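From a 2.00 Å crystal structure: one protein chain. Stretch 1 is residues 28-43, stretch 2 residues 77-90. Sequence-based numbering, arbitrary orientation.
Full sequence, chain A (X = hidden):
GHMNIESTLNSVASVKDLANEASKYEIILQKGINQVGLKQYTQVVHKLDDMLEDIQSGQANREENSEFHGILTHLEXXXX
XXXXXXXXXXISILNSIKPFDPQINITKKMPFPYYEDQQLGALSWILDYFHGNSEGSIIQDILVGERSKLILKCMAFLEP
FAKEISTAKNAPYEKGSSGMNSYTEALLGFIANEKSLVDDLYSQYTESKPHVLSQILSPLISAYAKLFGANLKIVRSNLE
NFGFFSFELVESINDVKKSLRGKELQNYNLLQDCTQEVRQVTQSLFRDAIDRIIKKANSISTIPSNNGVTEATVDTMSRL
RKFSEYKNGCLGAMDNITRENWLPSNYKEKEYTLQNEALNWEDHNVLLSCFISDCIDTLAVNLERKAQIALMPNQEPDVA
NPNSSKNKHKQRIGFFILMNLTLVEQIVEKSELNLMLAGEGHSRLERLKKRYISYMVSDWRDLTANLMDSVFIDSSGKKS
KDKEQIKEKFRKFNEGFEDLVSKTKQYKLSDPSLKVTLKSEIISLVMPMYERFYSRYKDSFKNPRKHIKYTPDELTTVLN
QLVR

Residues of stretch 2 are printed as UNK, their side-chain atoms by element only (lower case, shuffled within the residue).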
ATOM      1  N   ILE A  28     -37.566 -29.273 -46.617  1.00 15.91           N
ATOM      2  CA  ILE A  28     -36.123 -29.115 -46.446  1.00 14.44           C
ATOM      3  C   ILE A  28     -35.821 -28.656 -45.020  1.00 13.36           C
ATOM      4  O   ILE A  28     -35.020 -29.274 -44.293  1.00 11.01           O
ATOM      5  CB  ILE A  28     -35.558 -28.078 -47.438  1.00 15.12           C
ATOM      6  CG1 ILE A  28     -35.760 -28.571 -48.875  1.00 19.05           C
ATOM      7  CG2 ILE A  28     -34.076 -27.844 -47.157  1.00 17.04           C
ATOM      8  CD1 ILE A  28     -35.251 -27.616 -49.940  1.00 17.16           C
ATOM      9  N   LEU A  29     -36.473 -27.571 -44.618  1.00 11.08           N
ATOM     10  CA  LEU A  29     -36.272 -27.013 -43.285  1.00 12.34           C
ATOM     11  C   LEU A  29     -36.569 -28.025 -42.170  1.00 12.18           C
ATOM     12  O   LEU A  29     -35.938 -27.992 -41.112  1.00 11.48           O
ATOM     13  CB  LEU A  29     -37.143 -25.764 -43.110  1.00  9.97           C
ATOM     14  CG  LEU A  29     -36.736 -24.543 -43.943  1.00 10.04           C
ATOM     15  CD1 LEU A  29     -37.806 -23.465 -43.833  1.00  8.65           C
ATOM     16  CD2 LEU A  29     -35.376 -24.006 -43.457  1.00  8.66           C
ATOM     17  N   GLN A  30     -37.517 -28.921 -42.428  1.00 13.84           N
ATOM     18  CA  GLN A  30     -37.930 -29.954 -41.474  1.00 17.02           C
ATOM     19  C   GLN A  30     -36.783 -30.884 -41.078  1.00 16.71           C
ATOM     20  O   GLN A  30     -36.804 -31.467 -39.992  1.00 14.60           O
ATOM     21  CB  GLN A  30     -39.069 -30.784 -42.075  1.00 20.14           C
ATOM     22  CG  GLN A  30     -39.673 -31.844 -41.152  1.00 25.78           C
ATOM     23  CD  GLN A  30     -40.750 -31.283 -40.227  1.00 31.60           C
ATOM     24  OE1 GLN A  30     -41.715 -30.652 -40.681  1.00 34.32           O
ATOM     25  NE2 GLN A  30     -40.599 -31.524 -38.923  1.00 32.00           N
ATOM     26  N   LYS A  31     -35.783 -31.012 -41.953  1.00 16.74           N
ATOM     27  CA  LYS A  31     -34.635 -31.880 -41.694  1.00 15.77           C
ATOM     28  C   LYS A  31     -33.725 -31.344 -40.592  1.00 17.85           C
ATOM     29  O   LYS A  31     -32.923 -32.088 -40.028  1.00 15.62           O
ATOM     30  CB  LYS A  31     -33.818 -32.075 -42.970  1.00 17.92           C
ATOM     31  CG  LYS A  31     -34.612 -32.595 -44.156  1.00 20.75           C
ATOM     32  CD  LYS A  31     -33.846 -32.386 -45.455  1.00 22.27           C
ATOM     33  CE  LYS A  31     -34.686 -32.777 -46.671  1.00 24.12           C
ATOM     34  NZ  LYS A  31     -33.908 -32.686 -47.945  1.00 25.80           N
ATOM     35  N   GLY A  32     -33.830 -30.054 -40.290  1.00 16.40           N
ATOM     36  CA  GLY A  32     -33.000 -29.500 -39.236  1.00 17.18           C
ATOM     37  C   GLY A  32     -31.754 -28.795 -39.725  1.00 16.37           C
ATOM     38  O   GLY A  32     -31.235 -29.097 -40.795  1.00 17.30           O
ATOM     39  N   ILE A  33     -31.263 -27.859 -38.921  1.00 15.77           N
ATOM     40  CA  ILE A  33     -30.079 -27.082 -39.262  1.00 14.54           C
ATOM     41  C   ILE A  33     -28.826 -27.892 -39.602  1.00 15.69           C
ATOM     42  O   ILE A  33     -28.144 -27.589 -40.581  1.00 12.89           O
ATOM     43  CB  ILE A  33     -29.730 -26.081 -38.117  1.00 15.90           C
ATOM     44  CG1 ILE A  33     -30.886 -25.087 -37.938  1.00 14.34           C
ATOM     45  CG2 ILE A  33     -28.428 -25.333 -38.444  1.00 12.61           C
ATOM     46  CD1 ILE A  33     -30.790 -24.224 -36.699  1.00 16.45           C
ATOM     47  N   ASN A  34     -28.507 -28.916 -38.810  1.00 14.28           N
ATOM     48  CA  ASN A  34     -27.301 -29.696 -39.093  1.00 14.27           C
ATOM     49  C   ASN A  34     -27.366 -30.495 -40.394  1.00 13.65           C
ATOM     50  O   ASN A  34     -26.368 -30.620 -41.096  1.00 14.48           O
ATOM     51  CB  ASN A  34     -26.980 -30.649 -37.931  1.00 14.95           C
ATOM     52  CG  ASN A  34     -26.501 -29.919 -36.685  1.00 16.08           C
ATOM     53  OD1 ASN A  34     -25.739 -28.944 -36.760  1.00 11.04           O
ATOM     54  ND2 ASN A  34     -26.926 -30.405 -35.527  1.00 15.14           N
ATOM     55  N   GLN A  35     -28.526 -31.055 -40.716  1.00 14.98           N
ATOM     56  CA  GLN A  35     -28.645 -31.840 -41.947  1.00 15.26           C
ATOM     57  C   GLN A  35     -28.648 -30.953 -43.187  1.00 16.15           C
ATOM     58  O   GLN A  35     -28.029 -31.271 -44.205  1.00 13.91           O
ATOM     59  CB  GLN A  35     -29.917 -32.676 -41.928  1.00 19.85           C
ATOM     60  CG  GLN A  35     -29.916 -33.767 -42.981  1.00 24.01           C
ATOM     61  CD  GLN A  35     -31.208 -34.533 -43.015  1.00 28.94           C
ATOM     62  OE1 GLN A  35     -31.673 -35.038 -41.989  1.00 31.91           O
ATOM     63  NE2 GLN A  35     -31.803 -34.634 -44.199  1.00 31.83           N
ATOM     64  N   VAL A  36     -29.334 -29.822 -43.078  1.00 12.84           N
ATOM     65  CA  VAL A  36     -29.441 -28.875 -44.175  1.00 13.77           C
ATOM     66  C   VAL A  36     -28.160 -28.090 -44.395  1.00 11.50           C
ATOM     67  O   VAL A  36     -27.756 -27.859 -45.536  1.00 12.78           O
ATOM     68  CB  VAL A  36     -30.579 -27.859 -43.907  1.00 13.03           C
ATOM     69  CG1 VAL A  36     -30.694 -26.878 -45.071  1.00 13.01           C
ATOM     70  CG2 VAL A  36     -31.884 -28.597 -43.686  1.00 13.32           C
ATOM     71  N   GLY A  37     -27.522 -27.700 -43.294  1.00  9.96           N
ATOM     72  CA  GLY A  37     -26.319 -26.884 -43.349  1.00  9.95           C
ATOM     73  C   GLY A  37     -26.821 -25.506 -42.918  1.00 10.78           C
ATOM     74  O   GLY A  37     -27.793 -24.999 -43.490  1.00  7.78           O
ATOM     75  N   LEU A  38     -26.199 -24.908 -41.910  1.00 10.79           N
ATOM     76  CA  LEU A  38     -26.653 -23.606 -41.400  1.00 11.72           C
ATOM     77  C   LEU A  38     -26.835 -22.499 -42.442  1.00 13.41           C
ATOM     78  O   LEU A  38     -27.884 -21.847 -42.487  1.00 12.57           O
ATOM     79  CB  LEU A  38     -25.716 -23.118 -40.287  1.00 12.61           C
ATOM     80  CG  LEU A  38     -26.014 -21.739 -39.677  1.00 12.94           C
ATOM     81  CD1 LEU A  38     -27.403 -21.735 -39.088  1.00 11.76           C
ATOM     82  CD2 LEU A  38     -24.982 -21.411 -38.597  1.00 12.05           C
ATOM     83  N   LYS A  39     -25.829 -22.271 -43.279  1.00 11.04           N
ATOM     84  CA  LYS A  39     -25.948 -21.225 -44.288  1.00 14.04           C
ATOM     85  C   LYS A  39     -27.097 -21.529 -45.260  1.00 14.90           C
ATOM     86  O   LYS A  39     -27.878 -20.636 -45.607  1.00 10.80           O
ATOM     87  CB  LYS A  39     -24.623 -21.070 -45.039  1.00 15.58           C
ATOM     88  CG  LYS A  39     -23.460 -20.643 -44.135  1.00 19.33           C
ATOM     89  CD  LYS A  39     -22.186 -20.379 -44.932  1.00 23.09           C
ATOM     90  CE  LYS A  39     -21.664 -21.630 -45.633  1.00 25.32           C
ATOM     91  NZ  LYS A  39     -21.074 -22.649 -44.704  1.00 24.30           N
ATOM     92  N   GLN A  40     -27.215 -22.793 -45.669  1.00 12.34           N
ATOM     93  CA  GLN A  40     -28.274 -23.221 -46.591  1.00 12.45           C
ATOM     94  C   GLN A  40     -29.642 -23.058 -45.937  1.00 10.85           C
ATOM     95  O   GLN A  40     -30.632 -22.706 -46.597  1.00  5.87           O
ATOM     96  CB  GLN A  40     -28.097 -24.698 -46.982  1.00 14.61           C
ATOM     97  CG  GLN A  40     -26.893 -25.010 -47.857  1.00 19.58           C
ATOM     98  CD  GLN A  40     -25.576 -24.713 -47.175  1.00 22.72           C
ATOM     99  OE1 GLN A  40     -25.369 -25.062 -46.008  1.00 23.47           O
ATOM    100  NE2 GLN A  40     -24.667 -24.066 -47.903  1.00 27.16           N
ATOM    101  N   TYR A  41     -29.684 -23.338 -44.637  1.00  9.85           N
ATOM    102  CA  TYR A  41     -30.908 -23.230 -43.855  1.00 10.17           C
ATOM    103  C   TYR A  41     -31.377 -21.771 -43.828  1.00  8.81           C
ATOM    104  O   TYR A  41     -32.527 -21.486 -44.153  1.00 10.12           O
ATOM    105  CB  TYR A  41     -30.667 -23.756 -42.424  1.00 10.10           C
ATOM    106  CG  TYR A  41     -31.911 -23.868 -41.554  1.00 11.71           C
ATOM    107  CD1 TYR A  41     -32.584 -25.088 -41.400  1.00 10.85           C
ATOM    108  CD2 TYR A  41     -32.404 -22.757 -40.871  1.00 11.16           C
ATOM    109  CE1 TYR A  41     -33.712 -25.193 -40.581  1.00 11.57           C
ATOM    110  CE2 TYR A  41     -33.526 -22.848 -40.057  1.00 10.43           C
ATOM    111  CZ  TYR A  41     -34.176 -24.065 -39.914  1.00 12.95           C
ATOM    112  OH  TYR A  41     -35.291 -24.138 -39.110  1.00 11.58           O
ATOM    113  N   THR A  42     -30.506 -20.839 -43.454  1.00  9.63           N
ATOM    114  CA  THR A  42     -30.933 -19.443 -43.428  1.00 10.64           C
ATOM    115  C   THR A  42     -31.282 -18.960 -44.826  1.00 12.82           C
ATOM    116  O   THR A  42     -32.088 -18.038 -44.987  1.00 10.90           O
ATOM    117  CB  THR A  42     -29.870 -18.498 -42.848  1.00  9.48           C
ATOM    118  OG1 THR A  42     -28.664 -18.598 -43.611  1.00 10.57           O
ATOM    119  CG2 THR A  42     -29.600 -18.828 -41.383  1.00 10.49           C
ATOM    120  N   GLN A  43     -30.678 -19.578 -45.838  1.00 11.35           N
ATOM    121  CA  GLN A  43     -30.962 -19.188 -47.212  1.00 13.09           C
ATOM    122  C   GLN A  43     -32.396 -19.569 -47.574  1.00 11.20           C
ATOM    123  O   GLN A  43     -33.090 -18.831 -48.282  1.00 10.65           O
ATOM    124  CB  GLN A  43     -29.984 -19.862 -48.178  1.00 16.29           C
ATOM    125  CG  GLN A  43     -30.052 -19.284 -49.572  1.00 20.75           C
ATOM    126  CD  GLN A  43     -29.911 -17.770 -49.564  1.00 25.41           C
ATOM    127  OE1 GLN A  43     -28.935 -17.221 -49.029  1.00 27.44           O
ATOM    128  NE2 GLN A  43     -30.887 -17.084 -50.153  1.00 30.57           N
ATOM    129  N   UNK A  77     -45.880 -18.184 -40.480  1.00  7.04           N
ATOM    130  CA  UNK A  77     -45.613 -19.125 -39.388  1.00  8.59           C
ATOM    131  C   UNK A  77     -44.394 -20.017 -39.587  1.00  8.13           C
ATOM    132  O   UNK A  77     -43.664 -20.273 -38.631  1.00  9.29           O
ATOM    133  c   UNK A  77     -48.025 -19.178 -38.506  1.00  9.37           C
ATOM    134  n   UNK A  77     -48.145 -17.167 -37.164  1.00 10.24           N
ATOM    135  c   UNK A  77     -47.648 -18.392 -37.266  1.00 11.81           C
ATOM    136  o   UNK A  77     -46.919 -18.880 -36.409  1.00 10.63           O
ATOM    137  c   UNK A  77     -46.848 -19.980 -39.086  1.00  9.08           C
ATOM    138  N   UNK A  78     -44.174 -20.498 -40.805  1.00  8.56           N
ATOM    139  CA  UNK A  78     -43.008 -21.339 -41.084  1.00  8.71           C
ATOM    140  C   UNK A  78     -41.727 -20.545 -40.824  1.00 11.16           C
ATOM    141  O   UNK A  78     -40.739 -21.085 -40.315  1.00  9.60           O
ATOM    142  c   UNK A  78     -43.054 -21.836 -42.533  1.00  8.42           C
ATOM    143  c   UNK A  78     -41.882 -22.699 -43.017  1.00  7.98           C
ATOM    144  c   UNK A  78     -42.150 -23.097 -44.465  1.00 10.13           C
ATOM    145  c   UNK A  78     -41.710 -23.942 -42.129  1.00  8.64           C
ATOM    146  N   UNK A  79     -41.740 -19.255 -41.166  1.00  9.01           N
ATOM    147  CA  UNK A  79     -40.576 -18.404 -40.919  1.00  9.61           C
ATOM    148  C   UNK A  79     -40.380 -18.279 -39.407  1.00 11.55           C
ATOM    149  O   UNK A  79     -39.265 -18.386 -38.893  1.00  9.64           O
ATOM    150  c   UNK A  79     -39.665 -16.046 -41.111  1.00 12.32           C
ATOM    151  c   UNK A  79     -40.768 -16.983 -41.555  1.00  9.02           C
ATOM    152  c   UNK A  79     -41.156 -15.797 -43.822  1.00  8.57           C
ATOM    153  c   UNK A  79     -40.753 -17.088 -43.088  1.00  9.92           C
ATOM    154  N   UNK A  80     -41.478 -18.061 -38.687  1.00 13.05           N
ATOM    155  CA  UNK A  80     -41.415 -17.915 -37.240  1.00 10.97           C
ATOM    156  C   UNK A  80     -40.836 -19.162 -36.569  1.00 11.05           C
ATOM    157  O   UNK A  80     -39.995 -19.063 -35.671  1.00 10.86           O
ATOM    158  c   UNK A  80     -44.248 -17.030 -34.702  1.00 26.70           C
ATOM    159  c   UNK A  80     -42.825 -17.297 -35.205  1.00 19.73           C
ATOM    160  c   UNK A  80     -42.811 -17.631 -36.681  1.00 14.12           C
ATOM    161  c   UNK A  80     -44.933 -15.915 -35.478  1.00 26.60           C
ATOM    162  n   UNK A  80     -46.353 -15.722 -35.024  1.00 32.94           N
ATOM    163  N   UNK A  81     -41.276 -20.337 -37.002  1.00  9.56           N
ATOM    164  CA  UNK A  81     -40.784 -21.570 -36.398  1.00 11.37           C
ATOM    165  C   UNK A  81     -39.308 -21.789 -36.706  1.00 11.15           C
ATOM    166  O   UNK A  81     -38.532 -22.194 -35.833  1.00 10.05           O
ATOM    167  n   UNK A  81     -43.888 -24.490 -38.134  1.00 11.67           N
ATOM    168  c   UNK A  81     -43.740 -24.078 -36.733  1.00 10.39           C
ATOM    169  c   UNK A  81     -44.843 -24.038 -38.946  1.00  9.31           C
ATOM    170  c   UNK A  81     -43.087 -22.716 -36.542  1.00 12.15           C
ATOM    171  n   UNK A  81     -44.954 -24.505 -40.188  1.00  8.50           N
ATOM    172  n   UNK A  81     -45.722 -23.149 -38.492  1.00  7.09           N
ATOM    173  c   UNK A  81     -41.603 -22.768 -36.887  1.00 12.62           C
ATOM    174  N   UNK A  82     -38.922 -21.523 -37.953  1.00  9.50           N
ATOM    175  CA  UNK A  82     -37.543 -21.690 -38.369  1.00  9.88           C
ATOM    176  C   UNK A  82     -36.594 -20.746 -37.628  1.00 11.01           C
ATOM    177  O   UNK A  82     -35.484 -21.138 -37.253  1.00 10.10           O
ATOM    178  c   UNK A  82     -37.435 -21.488 -39.882  1.00  8.15           C
ATOM    179  o   UNK A  82     -38.288 -22.393 -40.561  1.00 10.25           O
ATOM    180  N   UNK A  83     -37.025 -19.506 -37.411  1.00 10.21           N
ATOM    181  CA  UNK A  83     -36.186 -18.555 -36.698  1.00 12.77           C
ATOM    182  C   UNK A  83     -36.075 -18.941 -35.221  1.00 12.89           C
ATOM    183  O   UNK A  83     -35.039 -18.728 -34.598  1.00 14.12           O
ATOM    184  c   UNK A  83     -36.415 -16.580 -38.277  1.00 15.58           C
ATOM    185  o   UNK A  83     -36.642 -14.618 -39.611  1.00 15.98           O
ATOM    186  c   UNK A  83     -37.040 -15.219 -38.596  1.00 16.27           C
ATOM    187  o   UNK A  83     -37.924 -14.755 -37.859  1.00 17.34           O
ATOM    188  c   UNK A  83     -36.733 -17.126 -36.878  1.00 13.49           C
ATOM    189  N   UNK A  84     -37.132 -19.532 -34.667  1.00 14.23           N
ATOM    190  CA  UNK A  84     -37.096 -19.948 -33.269  1.00 14.07           C
ATOM    191  C   UNK A  84     -36.044 -21.057 -33.136  1.00 14.41           C
ATOM    192  O   UNK A  84     -35.347 -21.150 -32.130  1.00 15.59           O
ATOM    193  c   UNK A  84     -38.477 -20.449 -32.827  1.00 15.07           C
ATOM    194  N   UNK A  85     -35.923 -21.879 -34.169  1.00 12.85           N
ATOM    195  CA  UNK A  85     -34.943 -22.962 -34.176  1.00 13.75           C
ATOM    196  C   UNK A  85     -33.524 -22.396 -34.235  1.00 12.91           C
ATOM    197  O   UNK A  85     -32.590 -22.955 -33.643  1.00 11.80           O
ATOM    198  c   UNK A  85     -33.946 -25.833 -34.336  1.00 22.35           C
ATOM    199  o   UNK A  85     -34.904 -26.317 -33.719  1.00 25.79           O
ATOM    200  c   UNK A  85     -34.163 -24.977 -35.570  1.00 18.92           C
ATOM    201  c   UNK A  85     -35.203 -23.886 -35.370  1.00 15.60           C
ATOM    202  n   UNK A  85     -32.682 -26.032 -33.971  1.00 20.12           N
ATOM    203  N   UNK A  86     -33.370 -21.284 -34.955  1.00 11.10           N
ATOM    204  CA  UNK A  86     -32.082 -20.619 -35.069  1.00  9.54           C
ATOM    205  C   UNK A  86     -31.642 -20.111 -33.703  1.00 11.15           C
ATOM    206  O   UNK A  86     -30.459 -20.146 -33.373  1.00 10.07           O
ATOM    207  c   UNK A  86     -32.174 -19.928 -37.523  1.00  7.48           C
ATOM    208  c   UNK A  86     -32.169 -19.459 -36.064  1.00 10.47           C
ATOM    209  c   UNK A  86     -32.506 -18.759 -38.432  1.00  9.46           C
ATOM    210  c   UNK A  86     -30.818 -20.522 -37.872  1.00  8.06           C
ATOM    211  N   UNK A  87     -32.601 -19.644 -32.909  1.00 11.75           N
ATOM    212  CA  UNK A  87     -32.291 -19.152 -31.578  1.00 11.75           C
ATOM    213  C   UNK A  87     -31.898 -20.300 -30.659  1.00 11.05           C
ATOM    214  O   UNK A  87     -30.952 -20.178 -29.892  1.00 10.21           O
ATOM    215  c   UNK A  87     -33.797 -17.107 -31.684  1.00 15.69           C
ATOM    216  n   UNK A  87     -36.990 -14.661 -33.477  1.00 26.14           N
ATOM    217  c   UNK A  87     -33.484 -18.409 -30.982  1.00 11.97           C
ATOM    218  n   UNK A  87     -37.232 -16.732 -32.511  1.00 23.05           N
ATOM    219  c   UNK A  87     -36.574 -15.584 -32.619  1.00 22.29           C
ATOM    220  n   UNK A  87     -35.479 -15.367 -31.899  1.00 20.46           N
ATOM    221  c   UNK A  87     -34.904 -16.333 -30.976  1.00 17.21           C
ATOM    222  N   UNK A  88     -32.643 -21.401 -30.721  1.00 11.58           N
ATOM    223  CA  UNK A  88     -32.339 -22.577 -29.901  1.00 13.17           C
ATOM    224  C   UNK A  88     -30.913 -23.045 -30.207  1.00 12.12           C
ATOM    225  O   UNK A  88     -30.112 -23.336 -29.309  1.00 12.68           O
ATOM    226  c   UNK A  88     -32.846 -25.029 -29.515  1.00 10.94           C
ATOM    227  c   UNK A  88     -34.721 -23.401 -29.766  1.00 11.22           C
ATOM    228  c   UNK A  88     -33.319 -23.757 -30.218  1.00 11.08           C
ATOM    229  N   UNK A  89     -30.607 -23.113 -31.491  1.00 12.78           N
ATOM    230  CA  UNK A  89     -29.297 -23.549 -31.964  1.00 13.12           C
ATOM    231  C   UNK A  89     -28.196 -22.596 -31.486  1.00 13.08           C
ATOM    232  O   UNK A  89     -27.106 -23.029 -31.099  1.00  9.53           O
ATOM    233  c   UNK A  89     -29.305 -23.598 -33.494  1.00 11.79           C
ATOM    234  c   UNK A  89     -26.041 -24.488 -35.225  1.00 12.54           C
ATOM    235  o   UNK A  89     -25.163 -26.587 -35.944  1.00 12.26           O
ATOM    236  c   UNK A  89     -28.180 -24.400 -34.104  1.00 12.52           C
ATOM    237  c   UNK A  89     -27.247 -26.529 -34.799  1.00 12.91           C
ATOM    238  c   UNK A  89     -26.145 -25.873 -35.313  1.00 14.02           C
ATOM    239  c   UNK A  89     -27.052 -23.767 -34.624  1.00 11.01           C
ATOM    240  c   UNK A  89     -28.260 -25.786 -34.196  1.00 11.19           C
ATOM    241  N   UNK A  90     -28.487 -21.300 -31.549  1.00 12.59           N
ATOM    242  CA  UNK A  90     -27.564 -20.248 -31.123  1.00 13.75           C
ATOM    243  C   UNK A  90     -27.237 -20.415 -29.632  1.00 12.11           C
ATOM    244  O   UNK A  90     -26.069 -20.444 -29.225  1.00 12.62           O
ATOM    245  c   UNK A  90     -26.817 -15.693 -29.795  1.00  9.89           C
ATOM    246  c   UNK A  90     -27.337 -17.686 -31.103  1.00 10.67           C
ATOM    247  c   UNK A  90     -27.576 -16.855 -30.006  1.00 13.25           C
ATOM    248  c   UNK A  90     -25.804 -15.356 -30.692  1.00 11.68           C
ATOM    249  c   UNK A  90     -25.549 -16.177 -31.790  1.00 11.59           C
ATOM    250  c   UNK A  90     -28.229 -18.884 -31.365  1.00 10.67           C
ATOM    251  c   UNK A  90     -26.315 -17.341 -31.990  1.00  9.71           C
TER

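Position 77 carries three carbons, the third bearing one oxygen and one nitrogen, and lies beyond reach of stretch 1. Carbon count and amide make it Gln-77, a polar residue at a partly exposed site.

At position 78 four carbons fork at the second. One of them, the branching carbon, lies 4.2 Å from Leu-29 CD1. This is Leu-78, whose CA-to-CB bond points sideways while its end comes nearer, adding an apolar surface to a buried place.

Position 79 also has four carbons, but the fork is at the first and one arm is two carbons long: Ile-79. It points away from stretch 1 and is buried, as suits a hydrocarbon.

Four carbons in a row ending in nitrogen identify position 80 as Lys-80, exposed and out of reach. Position 81 has three carbons, a nitrogen, and a carbon carrying two more nitrogens, the guanidinium of Arg-81; it too is exposed, and its NH2 makes a hydrogen bond just outside the stretches.

Position 82 has one carbon and one oxygen; the oxygen lies 3.5 Å from Leu-29 CD1, and Tyr-41 OH approaches the CA of position 82 to 3.4 Å. It is Ser-82. Its small side chain points toward stretch 1 where its CA is 7.4 Å from the CA of Leu-29. The hydroxyl is satisfied within its own helix, Ser-82 OG donating to Leu-78 O at 2.8 Å, and so can face an apolar methyl.

Position 83 has three carbons, the third with two oxygens: Glu-83. It points away, and its OE1 is hydrogen-bonded elsewhere in the structure, which accommodates a buried acid. The single carbon of position 84 is Ala-84, also directed away, where nothing on stretch 1 demands a larger side chain.

Position 85 repeats the pattern of three carbons ending in oxygen and nitrogen. Its second carbon is 3.6 Å from Ile-33 CD1, and its CB is 3.7 Å from Tyr-41 OH. It is Gln-85, whose aliphatic part serves the contact.

Position 86 has four carbons forked at the second, one terminal carbon being 3.8 Å from Leu-38 CD1 and 3.9 Å from Ile-33 CD1. This is Leu-86, a knob among Ile-33, Leu-38, Tyr-41 and Thr-42. A branched, apolar end suits this hole.

Position 87, three carbons, nitrogen and a carbon with two nitrogens, is Arg-87, pointing away with NH2 bonded elsewhere. Position 88, one carbon carrying two, is Val-88, exposed, with no stretch 1 contact to require a particular side chain.

Position 89 has one carbon, then a six-carbon ring whose oxygen lies 2.6 Å from Asn-34 OD1. Ile-33 CG2 lies over one face, 4.0 Å from the ring centroid, a CH-pi contact. It is Tyr-89, which offers both a face for packing and a hydroxyl, OH, that donates the hydrogen bond to Asn-34 OD1 at the ring edge. At position 90 the ring lacks oxygen, giving Phe-90, out of reach; being buried, it has no polar side-chain atom needing a partner.

The contact thus centres on Ile-33, Leu-86 and Tyr-89. Apolar packing is a large part of it, and one hydrogen bond, Tyr-89 OH to Asn-34 OD1, joins the stretches. Helix 38-43 runs roughly antiparallel to helix 77-90, at 153°, and 512 Å² is buried in all.

Stretch 2 (77-90) QLIKRSEAQLRVYF
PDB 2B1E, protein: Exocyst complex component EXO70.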